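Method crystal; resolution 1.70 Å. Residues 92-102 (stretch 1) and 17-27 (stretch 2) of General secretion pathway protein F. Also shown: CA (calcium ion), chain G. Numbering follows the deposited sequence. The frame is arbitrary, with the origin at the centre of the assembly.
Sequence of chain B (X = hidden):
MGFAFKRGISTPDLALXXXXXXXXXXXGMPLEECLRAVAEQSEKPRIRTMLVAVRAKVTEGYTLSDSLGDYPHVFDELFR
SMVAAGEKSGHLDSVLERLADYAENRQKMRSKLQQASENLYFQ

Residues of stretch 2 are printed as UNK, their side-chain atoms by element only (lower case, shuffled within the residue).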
# COMPACT_ATOMS: atom_id res chain seq x y z
N LEU B 92 -13.37 -2.07 -12.55
CA LEU B 92 -12.09 -1.37 -12.35
C LEU B 92 -11.40 -1.85 -11.08
O LEU B 92 -10.17 -1.98 -11.02
CB LEU B 92 -12.30 0.14 -12.30
CG LEU B 92 -11.04 1.01 -12.09
CD1 LEU B 92 -10.00 0.66 -13.14
CD2 LEU B 92 -11.35 2.49 -12.09
N ASP B 93 -12.21 -2.14 -10.06
CA ASP B 93 -11.67 -2.55 -8.77
C ASP B 93 -10.76 -3.78 -8.88
O ASP B 93 -9.63 -3.76 -8.41
CB ASP B 93 -12.79 -2.73 -7.74
CG ASP B 93 -13.80 -3.81 -8.09
OD1 ASP B 93 -14.04 -4.13 -9.27
OD2 ASP B 93 -14.39 -4.35 -7.12
N SER B 94 -11.24 -4.84 -9.53
CA SER B 94 -10.45 -6.07 -9.63
C SER B 94 -9.30 -5.95 -10.64
O SER B 94 -8.26 -6.59 -10.45
CB SER B 94 -11.33 -7.27 -9.98
OG SER B 94 -12.17 -7.00 -11.08
N VAL B 95 -9.49 -5.19 -11.71
CA VAL B 95 -8.42 -4.92 -12.67
C VAL B 95 -7.29 -4.14 -11.99
O VAL B 95 -6.11 -4.49 -12.16
CB VAL B 95 -8.92 -4.21 -13.94
CG1 VAL B 95 -7.74 -3.75 -14.82
CG2 VAL B 95 -9.83 -5.15 -14.75
N LEU B 96 -7.63 -3.14 -11.18
CA LEU B 96 -6.61 -2.42 -10.42
C LEU B 96 -5.85 -3.35 -9.48
O LEU B 96 -4.62 -3.26 -9.36
CB LEU B 96 -7.19 -1.21 -9.66
CG LEU B 96 -7.56 -0.01 -10.52
CD1 LEU B 96 -8.25 1.04 -9.67
CD2 LEU B 96 -6.31 0.58 -11.22
N GLU B 97 -6.57 -4.24 -8.81
CA GLU B 97 -5.92 -5.22 -7.93
C GLU B 97 -4.88 -6.02 -8.72
O GLU B 97 -3.75 -6.21 -8.26
CB GLU B 97 -6.94 -6.17 -7.30
CG GLU B 97 -6.33 -7.23 -6.39
CD GLU B 97 -5.50 -6.64 -5.27
OE1 GLU B 97 -5.90 -5.58 -4.71
OE2 GLU B 97 -4.45 -7.24 -4.95
N ARG B 98 -5.28 -6.51 -9.89
CA ARG B 98 -4.35 -7.29 -10.72
C ARG B 98 -3.16 -6.45 -11.19
O ARG B 98 -2.03 -6.96 -11.23
CB ARG B 98 -5.07 -7.91 -11.91
CG ARG B 98 -6.00 -9.06 -11.48
CD ARG B 98 -6.21 -10.05 -12.61
NE ARG B 98 -7.11 -9.51 -13.62
CZ ARG B 98 -8.43 -9.40 -13.46
NH1 ARG B 98 -9.03 -9.79 -12.34
NH2 ARG B 98 -9.16 -8.91 -14.44
N LEU B 99 -3.40 -5.18 -11.51
CA LEU B 99 -2.31 -4.29 -11.92
C LEU B 99 -1.35 -4.04 -10.73
O LEU B 99 -0.14 -4.01 -10.90
CB LEU B 99 -2.86 -2.97 -12.43
CG LEU B 99 -3.42 -3.02 -13.84
CD1 LEU B 99 -4.33 -1.80 -14.12
CD2 LEU B 99 -2.28 -3.12 -14.89
N ALA B 100 -1.91 -3.90 -9.54
CA ALA B 100 -1.12 -3.74 -8.32
C ALA B 100 -0.25 -4.98 -8.04
O ALA B 100 0.97 -4.86 -7.75
CB ALA B 100 -2.08 -3.46 -7.13
N ASP B 101 -0.86 -6.16 -8.13
CA ASP B 101 -0.15 -7.42 -7.94
C ASP B 101 0.97 -7.55 -8.94
O ASP B 101 2.08 -7.95 -8.60
CB ASP B 101 -1.09 -8.62 -8.10
CG ASP B 101 -1.98 -8.83 -6.89
OD1 ASP B 101 -1.63 -8.39 -5.79
OD2 ASP B 101 -3.02 -9.49 -7.06
N TYR B 102 0.66 -7.20 -10.19
CA TYR B 102 1.63 -7.29 -11.30
C TYR B 102 2.80 -6.33 -11.06
O TYR B 102 3.96 -6.72 -11.12
CB TYR B 102 0.95 -6.95 -12.63
CG TYR B 102 1.90 -6.83 -13.79
CD1 TYR B 102 2.39 -7.96 -14.44
CD2 TYR B 102 2.33 -5.57 -14.24
CE1 TYR B 102 3.28 -7.84 -15.51
CE2 TYR B 102 3.21 -5.46 -15.31
CZ TYR B 102 3.69 -6.59 -15.92
OH TYR B 102 4.56 -6.45 -17.00
N UNK B 17 2.04 3.59 -6.21
CA UNK B 17 0.78 4.28 -6.55
C UNK B 17 -0.27 3.30 -7.03
O UNK B 17 -1.46 3.50 -6.79
c UNK B 17 1.87 6.56 -6.87
c UNK B 17 1.52 5.02 -8.89
c UNK B 17 1.69 6.17 -9.97
c UNK B 17 0.98 5.48 -7.53
N UNK B 18 0.14 2.22 -7.70
CA UNK B 18 -0.86 1.26 -8.21
C UNK B 18 -1.51 0.49 -7.05
O UNK B 18 -2.73 0.30 -7.01
c UNK B 18 -1.30 -0.59 -9.86
c UNK B 18 -0.25 0.32 -9.28
o UNK B 18 0.32 1.10 -10.35
N UNK B 19 -0.69 0.10 -6.08
CA UNK B 19 -1.20 -0.57 -4.87
C UNK B 19 -2.11 0.36 -4.08
O UNK B 19 -3.20 -0.03 -3.69
c UNK B 19 -0.54 -1.71 -2.66
n UNK B 19 -0.74 -4.00 -3.50
c UNK B 19 -1.36 -5.05 -4.04
c UNK B 19 -0.07 -1.08 -3.99
c UNK B 19 -1.45 -2.88 -2.88
n UNK B 19 -0.66 -6.05 -4.58
n UNK B 19 -2.68 -5.11 -4.04
N UNK B 20 -1.70 1.61 -3.89
CA UNK B 20 -2.53 2.57 -3.16
C UNK B 20 -3.86 2.80 -3.87
O UNK B 20 -4.91 2.76 -3.24
n UNK B 20 0.32 5.57 -0.72
c UNK B 20 -1.79 3.89 -2.97
c UNK B 20 0.18 5.10 -1.96
o UNK B 20 0.60 5.71 -2.96
c UNK B 20 -0.54 3.79 -2.11
N UNK B 21 -3.82 3.01 -5.18
CA UNK B 21 -5.07 3.25 -5.91
C UNK B 21 -5.97 2.00 -5.84
O UNK B 21 -7.17 2.10 -5.61
c UNK B 21 -5.53 4.28 -9.66
c UNK B 21 -6.67 5.34 -7.61
c UNK B 21 -4.79 3.67 -7.36
c UNK B 21 -5.98 4.07 -8.20
N UNK B 22 -5.39 0.82 -6.00
CA UNK B 22 -6.17 -0.41 -5.91
C UNK B 22 -6.83 -0.58 -4.53
O UNK B 22 -7.99 -0.98 -4.43
c UNK B 22 -5.30 -1.62 -6.20
N UNK B 23 -6.07 -0.28 -3.48
CA UNK B 23 -6.53 -0.43 -2.12
C UNK B 23 -7.71 0.48 -1.81
O UNK B 23 -8.72 0.07 -1.20
c UNK B 23 -5.80 -0.33 0.30
c UNK B 23 -5.36 -0.18 -1.13
o UNK B 23 -4.32 -1.14 -1.41
N UNK B 24 -7.60 1.71 -2.26
CA UNK B 24 -8.65 2.69 -2.04
C UNK B 24 -9.90 2.37 -2.87
O UNK B 24 -11.00 2.35 -2.34
c UNK B 24 -7.52 4.86 -0.01
c UNK B 24 -8.12 4.09 -2.35
c UNK B 24 -7.00 4.58 -1.41
c UNK B 24 -6.31 5.83 -1.98
N UNK B 25 -9.73 2.08 -4.14
CA UNK B 25 -10.86 1.78 -5.00
C UNK B 25 -11.64 0.56 -4.51
O UNK B 25 -12.88 0.54 -4.54
c UNK B 25 -11.53 1.00 -7.29
c UNK B 25 -9.97 2.96 -7.03
c UNK B 25 -10.41 1.61 -6.46
N UNK B 26 -10.93 -0.47 -4.05
CA UNK B 26 -11.59 -1.69 -3.57
C UNK B 26 -12.34 -1.49 -2.26
O UNK B 26 -13.23 -2.29 -1.94
c UNK B 26 -9.20 -4.44 -4.75
c UNK B 26 -10.59 -2.83 -3.46
n UNK B 26 -7.98 -3.95 -4.60
c UNK B 26 -10.30 -3.45 -4.80
o UNK B 26 -9.43 -5.66 -4.81
N UNK B 27 -12.02 -0.42 -1.54
CA UNK B 27 -12.76 -0.07 -0.32
C UNK B 27 -14.12 0.58 -0.60
O UNK B 27 -14.92 0.75 0.33
c UNK B 27 -11.94 0.89 0.54
o UNK B 27 -11.94 2.20 -0.02
CA CA G . -3.67 -9.35 -4.62
O HOH W 1 -5.07 -4.50 -2.51
O HOH W 2 -5.45 -9.54 -2.94
O HOH W 3 -5.45 -10.68 -5.76
O HOH W 4 -2.49 -8.53 -2.73

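Position 17 carries four carbons, forked at the first, with one arm two carbons long; it is out of reach of stretch 1. This is Ile17. Position 18 has one carbon bearing an oxygen and a carbon, and its CA-to-CB bond points toward the other helix. It is Thr18: its methyl carbon CG2 lies 3.4 Å from Ala100 N and 3.8 Å from Leu99 CB, while its hydroxyl is satisfied elsewhere in the structure.

At position 19 three carbons lead to a nitrogen and then a carbon holding two more nitrogens, a guanidinium, so this is Arg19. Ala100 CB sits over one face, 3.5 Å from CZ, and the acids lie at the edge, where the N-H groups point: NH1 donates to Glu97 OE2 at 2.9 Å and NH2 to Asp101 OD1 at 2.8 Å. NE finds no partner in the model.

Position 20, three carbons with the third carrying an oxygen and a nitrogen, points away; it could be glutamine by its atoms, and is Gln20. Position 21 has four carbons forked at the second, the pattern of Leu21; its CG approaches Leu96 CD1 at 4.1 Å. Position 22 has a single carbon, hence Ala22. With so little side chain the helices come close: Ala22 CB lies 3.6 Å from Leu96 O and 3.8 Å from Ala100 CB.

Position 23, one carbon with an oxygen and a carbon, points away and is Thr23; its OG1 donates to Arg19 O at 2.8 Å. Position 24, four carbons forked at the second, is Leu24, out of reach. Position 25 has three carbons forked at the first: Val25, whose CG2 packs 3.7 Å from Leu96 CD1. Position 26 repeats the amide pattern of 20, but its end reaches stretch 1. As Gln26, it donates from NE2 to Glu97 OE1 at 2.6 Å and to its own helix at Ala22 O, 3.0 Å away. Position 27, a carbon then an oxygen, is Ser27, out of reach; its OG donates to Leu24 O at 2.5 Å.

The rule is small residues at the crossing and charge beside it. The helices run nearly antiparallel at 153°, their axes 8.2 Å apart, with Ala22 and Ala100 in the seam and Leu96 packed against Leu21, Ala22 and Val25. Glu97 is shared: Arg19 and Gln26 hold its carboxylate, while its OE2 binds calcium at 2.3 Å. Asp101 OD1 joins it on the metal at 2.5 Å, so arginine and calcium together offset two neighbouring acids.

Stretch 2, residues 17-27: ITRQLATLVQS
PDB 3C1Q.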